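Local coordinates for oxysterol-binding protein homolog 1 (Saccharomyces cerevisiae, PDB 5H28) that transfers sterols and other lipids between membranes without vesicles, and whose ankyrin-repeat domain, the part described here, targets it to the nucleus-vacuole junction by binding Nvj1, at residues K8-D11 and A12-G16; L130-A133 and Q134-V138; R140-Y143 and V144-A148; H191-V194 and K195-D198. All coordinates share one frame; numbering follows the deposited sequence.

Interaction 1 (K8-D11 and A12-G16); sequences KLLD and ALRQG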
loop_
_atom_site.group_PDB
_atom_site.type_symbol
_atom_site.label_atom_id
_atom_site.label_comp_id
_atom_site.label_asym_id
_atom_site.label_seq_id
_atom_site.Cartn_x
_atom_site.Cartn_y
_atom_site.Cartn_z
ATOM N N LYS A 8 -24.242 -5.687 21.650
ATOM C CA LYS A 8 -23.523 -5.223 22.833
ATOM C C LYS A 8 -22.478 -4.179 22.453
ATOM O O LYS A 8 -22.362 -3.130 23.087
ATOM C CB LYS A 8 -22.830 -6.410 23.513
ATOM C CG LYS A 8 -21.999 -6.053 24.733
ATOM C CD LYS A 8 -21.091 -7.209 25.146
ATOM C CE LYS A 8 -21.876 -8.457 25.504
ATOM N NZ LYS A 8 -22.716 -8.252 26.716
ATOM N N LEU A 9 -21.713 -4.476 21.408
ATOM C CA LEU A 9 -20.671 -3.567 20.959
ATOM C C LEU A 9 -21.251 -2.265 20.423
ATOM O O LEU A 9 -20.763 -1.178 20.748
ATOM C CB LEU A 9 -19.812 -4.244 19.888
ATOM C CG LEU A 9 -18.697 -3.392 19.279
ATOM C CD1 LEU A 9 -17.791 -2.881 20.384
ATOM C CD2 LEU A 9 -17.902 -4.222 18.273
ATOM N N LEU A 10 -22.294 -2.367 19.602
ATOM C CA LEU A 10 -22.921 -1.177 19.045
ATOM C C LEU A 10 -23.484 -0.283 20.148
ATOM O O LEU A 10 -23.421 0.941 20.052
ATOM C CB LEU A 10 -24.032 -1.571 18.068
ATOM C CG LEU A 10 -23.547 -2.019 16.689
ATOM C CD1 LEU A 10 -24.680 -2.700 15.934
ATOM C CD2 LEU A 10 -23.028 -0.817 15.916
ATOM N N ASP A 11 -24.017 -0.895 21.203
ATOM C CA ASP A 11 -24.592 -0.133 22.307
ATOM C C ASP A 11 -23.515 0.696 22.995
ATOM O O ASP A 11 -23.718 1.876 23.294
ATOM C CB ASP A 11 -25.253 -1.085 23.311
ATOM C CG ASP A 11 -26.121 -0.358 24.324
ATOM O OD1 ASP A 11 -27.012 0.413 23.912
ATOM O OD2 ASP A 11 -25.920 -0.564 25.537
ATOM N N ALA A 12 -22.364 0.078 23.238
ATOM C CA ALA A 12 -21.255 0.770 23.883
ATOM C C ALA A 12 -20.698 1.869 22.975
ATOM O O ALA A 12 -20.367 2.964 23.437
ATOM C CB ALA A 12 -20.155 -0.228 24.240
ATOM N N LEU A 13 -20.597 1.581 21.682
ATOM C CA LEU A 13 -20.071 2.564 20.746
ATOM C C LEU A 13 -20.976 3.785 20.638
ATOM O O LEU A 13 -20.487 4.917 20.581
ATOM C CB LEU A 13 -19.862 1.924 19.369
ATOM C CG LEU A 13 -18.735 0.882 19.294
ATOM C CD1 LEU A 13 -18.791 0.153 17.965
ATOM C CD2 LEU A 13 -17.380 1.557 19.466
ATOM N N ARG A 14 -22.289 3.567 20.621
ATOM C CA ARG A 14 -23.223 4.683 20.523
ATOM C C ARG A 14 -23.133 5.584 21.744
ATOM O O ARG A 14 -23.293 6.802 21.635
ATOM C CB ARG A 14 -24.666 4.191 20.367
ATOM C CG ARG A 14 -24.947 3.452 19.073
ATOM C CD ARG A 14 -26.441 3.382 18.800
ATOM N NE ARG A 14 -26.754 2.471 17.703
ATOM C CZ ARG A 14 -26.854 1.152 17.834
ATOM N NH1 ARG A 14 -27.135 0.399 16.779
ATOM N NH2 ARG A 14 -26.692 0.589 19.025
ATOM N N GLN A 15 -22.879 4.989 22.905
ATOM C CA GLN A 15 -22.769 5.766 24.132
ATOM C C GLN A 15 -21.581 6.722 24.084
ATOM O O GLN A 15 -21.543 7.715 24.807
ATOM C CB GLN A 15 -22.679 4.841 25.345
ATOM C CG GLN A 15 -24.047 4.455 25.886
ATOM C CD GLN A 15 -23.968 3.523 27.073
ATOM O OE1 GLN A 15 -23.170 3.730 27.988
ATOM N NE2 GLN A 15 -24.809 2.495 27.074
ATOM N N GLY A 16 -20.608 6.404 23.235
ATOM C CA GLY A 16 -19.456 7.271 23.047
ATOM C C GLY A 16 -18.336 7.401 24.065
ATOM O O GLY A 16 -17.558 8.351 23.981
HETATM O O HOH W 1 -28.010 1.287 21.395
#
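Lys8 meets Ala12 through the backbone: Ala12 N donates to Lys8 O at 3.2 Å, while the lysine's NZ is bonded to Gln28 of helix 18-28. One residue on, Leu9 O accepts Leu13 N, and the leucine side chains meet obliquely one turn apart, Leu9 CG 3.8 Å from Leu13 CD1. Leu13 CG stands anti to its own carbonyl carbon (chi1 -69°), which brings it back along the helix to within 3.2 Å of Leu9 O. Both leucines also pack on Leu21 of helix 18-28, and Leu13 reaches Tyr47 and Val51 of helix 44-51; an alanine in place of Leu13 would probably open a gap where helix 2-15 packs on helices 18-28 and 44-51 and take away the carbons that Leu9 CG and CD1 touch. Arg14 runs extended as far as NE, and a turn at its last torsion (chi4 82°) lays NH2 3.6 Å from Leu10 CB, so aliphatic and guanidinium parts share one flank. At Asp11, on the solvent side, the link to Arg14 is indirect: a water donates to Asp11 OD1 (2.8 Å) and accepts a weak bond from Arg14 NH2. Gln15 NE2 lies 3.6 Å from Asp11 OD2, their flat groups almost perpendicular at 89°. Gly16, lacking CB, leaves the helix with positive phi. Leucines inward and charged or amide side chains outward make helix 2-15 a typical amphipathic helix of an all-helical repeat domain.

Interaction 2 (L130-A133 and Q134-V138); sequences LNIA and QMMQV
Regular i to i+4 backbone bonds join residues 130-133 to 134-137 in the first turns of helix 130-156, the shortest running 2.8 Å from Gln134 N to Leu130 O. On the outer flank, Asn131 O takes a second proton beside that of Met135 N: Gln134 NE2 reaches it in a weak bond of 3.5 Å. The glutamine can reach this far because the turn about its CB-CG bond (chi2 -90°) folds the amide back. Its amide plane lies nearly parallel to that of Asn131, 2° apart, with Gln134 NE2 4.0 Å from Asn131 OD1. The other flank is apolar. Ile132 and Met135 run side by side, Ile132 CG2 and Met135 CE approaching to 4.1 Å, while Ile132 CG2 also lies 4.3 Å from Met136 SD. Flexible methionines suit this surface, since Met135 and Met136 both also rest on Val102 of helix 99-106. Ala133, small enough to sit close against its neighbours, touches Cys127, as do Ile132 and Met136. Near the helix start, Asn129 OD1 accepts a bond from Asn131 N. The chemistry thus divides the helix by side: a single weak amide bond lies on the exposed side, where it probably adds little stability, whereas the two methionines pack it on helix 99-106 and Ile132 on the loop residues Ser97 and Cys127.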
loop_
_atom_site.group_PDB
_atom_site.type_symbol
_atom_site.label_atom_id
_atom_site.label_comp_id
_atom_site.label_asym_id
_atom_site.label_seq_id
_atom_site.Cartn_x
_atom_site.Cartn_y
_atom_site.Cartn_z
ATOM N N LEU A 130 -19.257 15.291 -2.949
ATOM C CA LEU A 130 -18.059 15.462 -3.764
ATOM C C LEU A 130 -16.979 16.340 -3.142
ATOM O O LEU A 130 -15.842 16.354 -3.620
ATOM C CB LEU A 130 -18.434 15.973 -5.157
ATOM C CG LEU A 130 -19.336 15.015 -5.942
ATOM C CD1 LEU A 130 -19.591 15.590 -7.325
ATOM C CD2 LEU A 130 -18.682 13.638 -6.049
ATOM N N ASN A 131 -17.320 17.070 -2.083
ATOM C CA ASN A 131 -16.327 17.888 -1.400
ATOM C C ASN A 131 -15.414 16.914 -0.649
ATOM O O ASN A 131 -14.201 17.116 -0.564
ATOM C CB ASN A 131 -16.999 18.859 -0.422
ATOM C CG ASN A 131 -15.995 19.650 0.398
ATOM O OD1 ASN A 131 -15.029 20.192 -0.140
ATOM N ND2 ASN A 131 -16.224 19.729 1.705
ATOM N N ILE A 132 -15.997 15.853 -0.101
ATOM C CA ILE A 132 -15.200 14.857 0.599
ATOM C C ILE A 132 -14.365 14.116 -0.449
ATOM O O ILE A 132 -13.187 13.832 -0.227
ATOM C CB ILE A 132 -16.097 13.858 1.379
ATOM C CG1 ILE A 132 -16.794 14.587 2.530
ATOM C CG2 ILE A 132 -15.250 12.701 1.920
ATOM C CD1 ILE A 132 -17.747 13.718 3.343
ATOM N N ALA A 133 -14.967 13.825 -1.600
ATOM C CA ALA A 133 -14.247 13.132 -2.667
ATOM C C ALA A 133 -13.043 13.963 -3.116
ATOM O O ALA A 133 -11.960 13.426 -3.345
ATOM C CB ALA A 133 -15.176 12.864 -3.852
ATOM N N GLN A 134 -13.235 15.273 -3.248
ATOM C CA GLN A 134 -12.149 16.148 -3.666
ATOM C C GLN A 134 -11.000 16.103 -2.662
ATOM O O GLN A 134 -9.830 16.043 -3.045
ATOM C CB GLN A 134 -12.666 17.583 -3.832
ATOM C CG GLN A 134 -11.591 18.594 -4.176
ATOM C CD GLN A 134 -10.959 19.218 -2.950
ATOM O OE1 GLN A 134 -9.909 19.852 -3.035
ATOM N NE2 GLN A 134 -11.605 19.054 -1.798
ATOM N N MET A 135 -11.339 16.116 -1.378
ATOM C CA MET A 135 -10.337 16.061 -0.322
ATOM C C MET A 135 -9.557 14.749 -0.403
ATOM O O MET A 135 -8.340 14.723 -0.206
ATOM C CB MET A 135 -11.019 16.211 1.041
ATOM C CG MET A 135 -10.112 16.009 2.244
ATOM S SD MET A 135 -10.095 14.301 2.817
ATOM C CE MET A 135 -11.725 14.170 3.540
ATOM N N MET A 136 -10.252 13.658 -0.706
ATOM C CA MET A 136 -9.594 12.361 -0.817
ATOM C C MET A 136 -8.653 12.343 -2.013
ATOM O O MET A 136 -7.567 11.764 -1.952
ATOM C CB MET A 136 -10.634 11.249 -0.957
ATOM C CG MET A 136 -11.509 11.082 0.280
ATOM S SD MET A 136 -12.718 9.753 0.080
ATOM C CE MET A 136 -11.679 8.311 0.279
ATOM N N GLN A 137 -9.076 12.987 -3.098
ATOM C CA GLN A 137 -8.280 13.051 -4.318
ATOM C C GLN A 137 -7.004 13.846 -4.081
ATOM O O GLN A 137 -5.922 13.442 -4.509
ATOM C CB GLN A 137 -9.095 13.706 -5.437
ATOM C CG GLN A 137 -8.359 13.829 -6.760
ATOM C CD GLN A 137 -8.054 12.484 -7.382
ATOM O OE1 GLN A 137 -8.961 11.706 -7.687
ATOM N NE2 GLN A 137 -6.770 12.198 -7.574
ATOM N N VAL A 138 -7.134 14.978 -3.399
ATOM C CA VAL A 138 -5.984 15.818 -3.113
ATOM C C VAL A 138 -5.026 15.113 -2.160
ATOM O O VAL A 138 -3.812 15.147 -2.361
ATOM C CB VAL A 138 -6.419 17.176 -2.520
ATOM C CG1 VAL A 138 -5.198 18.003 -2.142
ATOM C CG2 VAL A 138 -7.262 17.933 -3.539
#

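Interaction 3 (R140-Y143 and V144-A148); sequences RSTY and VAETA
Thr147 OG1 sits over one face of the Tyr143 ring, 3.1 Å from Tyr143 CZ and offset toward the rim, in an i to i+4 pair along the long helix 130-156 of this ankyrin-repeat domain. The two side chains slant across each other. With the ring's CG opposite the backbone N about CA-CB (chi1 176°), the tyrosine reaches forward along the helix to meet the hydroxyl. A hydroxyl can be buried here because Thr147 OG1 lies 3.0 Å from Tyr143 O, though this acceptor may not hold its proton exclusively, and also meets a water. Tyr143 OH is bonded to Asn172, and the ring makes a cation-pi contact with Arg171; a leucine in place of Tyr143 would probably leave Asn172 without this hydroxyl partner and Arg171 without its cation-pi partner. Thr142 and Glu146 run alongside each other on the exposed flank, Thr142 CG2 3.7 Å from Glu146 OE1, while Thr142 OG1 turns back to Val138 O. Arg140 meets Val144 with its aliphatic part, CG 4.1 Å from Val144 CG2, while its guanidinium binds Asp113 and Gln122. Leu175 packs against Arg140, Tyr143 and Val144, tying this flank to helix 172-175. Beyond the ring, one water bridges the hydroxyls, 3.1 Å from both Tyr143 OH and Thr147 OG1.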
loop_
_atom_site.group_PDB
_atom_site.type_symbol
_atom_site.label_atom_id
_atom_site.label_comp_id
_atom_site.label_asym_id
_atom_site.label_seq_id
_atom_site.Cartn_x
_atom_site.Cartn_y
_atom_site.Cartn_z
ATOM N N ARG A 140 -4.646 11.924 -1.796
ATOM C CA ARG A 140 -3.991 10.851 -2.527
ATOM C C ARG A 140 -2.892 11.403 -3.430
ATOM O O ARG A 140 -1.798 10.836 -3.498
ATOM C CB ARG A 140 -4.988 10.064 -3.381
ATOM C CG ARG A 140 -4.282 9.085 -4.316
ATOM C CD ARG A 140 -5.236 8.164 -5.046
ATOM N NE ARG A 140 -5.848 7.193 -4.150
ATOM C CZ ARG A 140 -6.665 6.227 -4.555
ATOM N NH1 ARG A 140 -7.185 5.384 -3.678
ATOM N NH2 ARG A 140 -6.957 6.104 -5.842
ATOM N N SER A 141 -3.172 12.511 -4.115
ATOM C CA SER A 141 -2.179 13.088 -5.017
ATOM C C SER A 141 -0.932 13.519 -4.254
ATOM O O SER A 141 0.189 13.355 -4.742
ATOM C CB SER A 141 -2.771 14.267 -5.805
ATOM O OG SER A 141 -3.142 15.344 -4.965
ATOM N N THR A 142 -1.123 14.044 -3.049
ATOM C CA THR A 142 0.003 14.470 -2.233
ATOM C C THR A 142 0.824 13.248 -1.836
ATOM O O THR A 142 2.055 13.258 -1.925
ATOM C CB THR A 142 -0.475 15.214 -0.967
ATOM O OG1 THR A 142 -1.125 16.433 -1.351
ATOM C CG2 THR A 142 0.699 15.542 -0.061
ATOM N N TYR A 143 0.143 12.189 -1.412
ATOM C CA TYR A 143 0.828 10.965 -1.014
ATOM C C TYR A 143 1.599 10.364 -2.188
ATOM O O TYR A 143 2.720 9.883 -2.023
ATOM C CB TYR A 143 -0.169 9.926 -0.490
ATOM C CG TYR A 143 0.488 8.607 -0.162
ATOM C CD1 TYR A 143 1.236 8.450 1.005
ATOM C CD2 TYR A 143 0.408 7.532 -1.044
ATOM C CE1 TYR A 143 1.888 7.254 1.283
ATOM C CE2 TYR A 143 1.058 6.332 -0.777
ATOM C CZ TYR A 143 1.797 6.201 0.390
ATOM O OH TYR A 143 2.449 5.021 0.663
ATOM N N VAL A 144 0.992 10.376 -3.369
ATOM C CA VAL A 144 1.641 9.833 -4.554
ATOM C C VAL A 144 2.936 10.587 -4.852
ATOM O O VAL A 144 3.968 9.975 -5.135
ATOM C CB VAL A 144 0.694 9.898 -5.778
ATOM C CG1 VAL A 144 1.458 9.585 -7.060
ATOM C CG2 VAL A 144 -0.443 8.901 -5.596
ATOM N N ALA A 145 2.885 11.913 -4.774
ATOM C CA ALA A 145 4.070 12.720 -5.041
ATOM C C ALA A 145 5.151 12.477 -3.992
ATOM O O ALA A 145 6.330 12.339 -4.324
ATOM C CB ALA A 145 3.703 14.203 -5.087
ATOM N N GLU A 146 4.758 12.414 -2.726
ATOM C CA GLU A 146 5.734 12.188 -1.664
ATOM C C GLU A 146 6.349 10.795 -1.740
ATOM O O GLU A 146 7.527 10.616 -1.437
ATOM C CB GLU A 146 5.096 12.425 -0.294
ATOM C CG GLU A 146 4.764 13.891 -0.048
ATOM C CD GLU A 146 4.173 14.147 1.322
ATOM O OE1 GLU A 146 3.995 15.332 1.677
ATOM O OE2 GLU A 146 3.881 13.170 2.043
ATOM N N THR A 147 5.560 9.812 -2.158
ATOM C CA THR A 147 6.057 8.447 -2.278
ATOM C C THR A 147 7.005 8.319 -3.473
ATOM O O THR A 147 7.967 7.551 -3.430
ATOM C CB THR A 147 4.880 7.458 -2.393
ATOM O OG1 THR A 147 4.190 7.420 -1.136
ATOM C CG2 THR A 147 5.369 6.053 -2.734
ATOM N N ALA A 148 6.745 9.073 -4.536
ATOM C CA ALA A 148 7.627 9.039 -5.695
ATOM C C ALA A 148 8.985 9.556 -5.222
ATOM O O ALA A 148 10.036 9.031 -5.598
ATOM C CB ALA A 148 7.078 9.925 -6.806
HETATM O O HOH W 2 5.524 5.241 0.681
#

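Interaction 4 (H191-V194 and K195-D198); sequences HEFV and KKRD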
loop_
_atom_site.group_PDB
_atom_site.type_symbol
_atom_site.label_atom_id
_atom_site.label_comp_id
_atom_site.label_asym_id
_atom_site.label_seq_id
_atom_site.Cartn_x
_atom_site.Cartn_y
_atom_site.Cartn_z
ATOM N N HIS A 191 15.613 1.816 -16.461
ATOM C CA HIS A 191 16.418 2.474 -17.485
ATOM C C HIS A 191 17.562 3.275 -16.872
ATOM O O HIS A 191 18.697 3.220 -17.352
ATOM C CB HIS A 191 15.539 3.397 -18.329
ATOM C CG HIS A 191 14.358 2.708 -18.937
ATOM N ND1 HIS A 191 13.376 2.112 -18.176
ATOM C CD2 HIS A 191 14.004 2.516 -20.230
ATOM C CE1 HIS A 191 12.466 1.582 -18.975
ATOM N NE2 HIS A 191 12.824 1.812 -20.226
ATOM N N GLU A 192 17.265 4.009 -15.805
ATOM C CA GLU A 192 18.286 4.813 -15.158
ATOM C C GLU A 192 19.419 3.971 -14.599
ATOM O O GLU A 192 20.575 4.367 -14.680
ATOM C CB GLU A 192 17.670 5.675 -14.055
ATOM C CG GLU A 192 16.708 6.720 -14.595
ATOM C CD GLU A 192 17.306 7.506 -15.748
ATOM O OE1 GLU A 192 18.362 8.142 -15.552
ATOM O OE2 GLU A 192 16.725 7.490 -16.853
ATOM N N PHE A 193 19.111 2.799 -14.051
ATOM C CA PHE A 193 20.180 1.972 -13.513
ATOM C C PHE A 193 20.926 1.189 -14.580
ATOM O O PHE A 193 22.050 0.748 -14.359
ATOM C CB PHE A 193 19.648 1.081 -12.391
ATOM C CG PHE A 193 19.521 1.812 -11.090
ATOM C CD1 PHE A 193 20.646 2.047 -10.300
ATOM C CD2 PHE A 193 18.301 2.346 -10.691
ATOM C CE1 PHE A 193 20.559 2.805 -9.141
ATOM C CE2 PHE A 193 18.202 3.111 -9.530
ATOM C CZ PHE A 193 19.335 3.341 -8.752
ATOM N N VAL A 194 20.311 1.031 -15.747
ATOM C CA VAL A 194 20.997 0.369 -16.847
ATOM C C VAL A 194 22.079 1.364 -17.291
ATOM O O VAL A 194 23.236 0.990 -17.519
ATOM C CB VAL A 194 20.031 0.073 -18.016
ATOM C CG1 VAL A 194 20.819 -0.295 -19.264
ATOM C CG2 VAL A 194 19.112 -1.080 -17.643
ATOM N N LYS A 195 21.704 2.636 -17.387
ATOM C CA LYS A 195 22.650 3.678 -17.777
ATOM C C LYS A 195 23.743 3.853 -16.721
ATOM O O LYS A 195 24.889 4.163 -17.055
ATOM C CB LYS A 195 21.916 5.004 -18.015
ATOM C CG LYS A 195 21.037 4.970 -19.264
ATOM C CD LYS A 195 20.312 6.280 -19.528
ATOM C CE LYS A 195 19.165 6.504 -18.554
ATOM N NZ LYS A 195 18.360 7.700 -18.939
ATOM N N LYS A 196 23.392 3.629 -15.454
ATOM C CA LYS A 196 24.348 3.756 -14.353
ATOM C C LYS A 196 25.278 2.540 -14.334
ATOM O O LYS A 196 26.362 2.584 -13.751
ATOM C CB LYS A 196 23.600 3.866 -13.015
ATOM C CG LYS A 196 24.428 4.404 -11.843
ATOM C CD LYS A 196 23.566 4.549 -10.591
ATOM C CE LYS A 196 24.268 5.346 -9.492
ATOM N NZ LYS A 196 25.505 4.685 -9.000
ATOM N N ARG A 197 24.839 1.459 -14.977
ATOM C CA ARG A 197 25.596 0.214 -15.062
ATOM C C ARG A 197 25.715 -0.506 -13.715
ATOM O O ARG A 197 26.683 -1.226 -13.459
ATOM C CB ARG A 197 26.976 0.480 -15.680
ATOM C CG ARG A 197 26.875 1.004 -17.111
ATOM C CD ARG A 197 28.205 1.447 -17.710
ATOM N NE ARG A 197 29.094 0.334 -18.038
ATOM C CZ ARG A 197 30.155 -0.017 -17.317
ATOM N NH1 ARG A 197 30.904 -1.042 -17.697
ATOM N NH2 ARG A 197 30.467 0.660 -16.220
ATOM N N ASP A 198 24.712 -0.302 -12.863
ATOM C CA ASP A 198 24.641 -0.942 -11.548
ATOM C C ASP A 198 23.819 -2.206 -11.786
ATOM O O ASP A 198 22.591 -2.184 -11.676
ATOM C CB ASP A 198 23.915 -0.029 -10.554
ATOM C CG ASP A 198 23.882 -0.595 -9.138
ATOM O OD1 ASP A 198 24.097 -1.812 -8.958
ATOM O OD2 ASP A 198 23.614 0.187 -8.201
#
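Phe193 packs closely against Lys196 and Asp198 at this helix end. Its ring meets Asp198 edge-on, with Asp198 CB near the ring plane and 3.9 Å from Phe193 CD1, and the carboxylate is turned 73° from the ring. Lys196 runs alongside, its aliphatic CD 3.8 Å from Phe193 CE1, so a long lysine shields part of the aromatic group while carrying its ammonium onward. Inward, Phe193 is covered by Met201, Cys202 and Leu205 of helix 199-207, and the branched Val194 fills the space against Cys202, Leu246 and Leu250. Between the two helices the chain turns by a Schellman motif. Asp198 N donates to Phe193 O, nearly along the C=O axis, and Arg197 N makes a weak bond of 3.0 Å to Val194 O; Arg197 is the C-prime residue, with positive phi (68°). This joins the paired helices of the predicted third ankyrin repeat. Asp198 then serves as N-cap of the next helix, OD1 receiving Met201 N and OD2 pairing with Arg158, while Arg197 is held by Asp243. The outer side is looser. There Glu192 and Lys195 lie side by side, and Glu192, turned about its CB-CG bond, presents OE2 to Lys195 NZ at 2.7 Å. The ammonium approaches on the syn side, 28° out of the carboxylate plane, forming a salt bridge between a partly exposed acid and an exposed base.

How the interactions relate
All four contacts are local, along a helix or round its end, and follow one another along the chain. Interactions 2 and 3 share helix 130-156: their centres are 15 Å apart, and Ser141 and Thr142 of interaction 3 both bond back to Val138 O of interaction 2. This helix therefore spans from the packing on helix 99-106 to that on helix 172-175. Interactions 1 and 4 lie on opposite sides of the chain's centre, 57 Å between centres, and both include a helix end with a positive-phi residue, Gly16 or Arg197. Interaction 4 comes nearest to interaction 3, at about 11 Å between closest atoms. The sterol-binding domain belongs to another part of the protein.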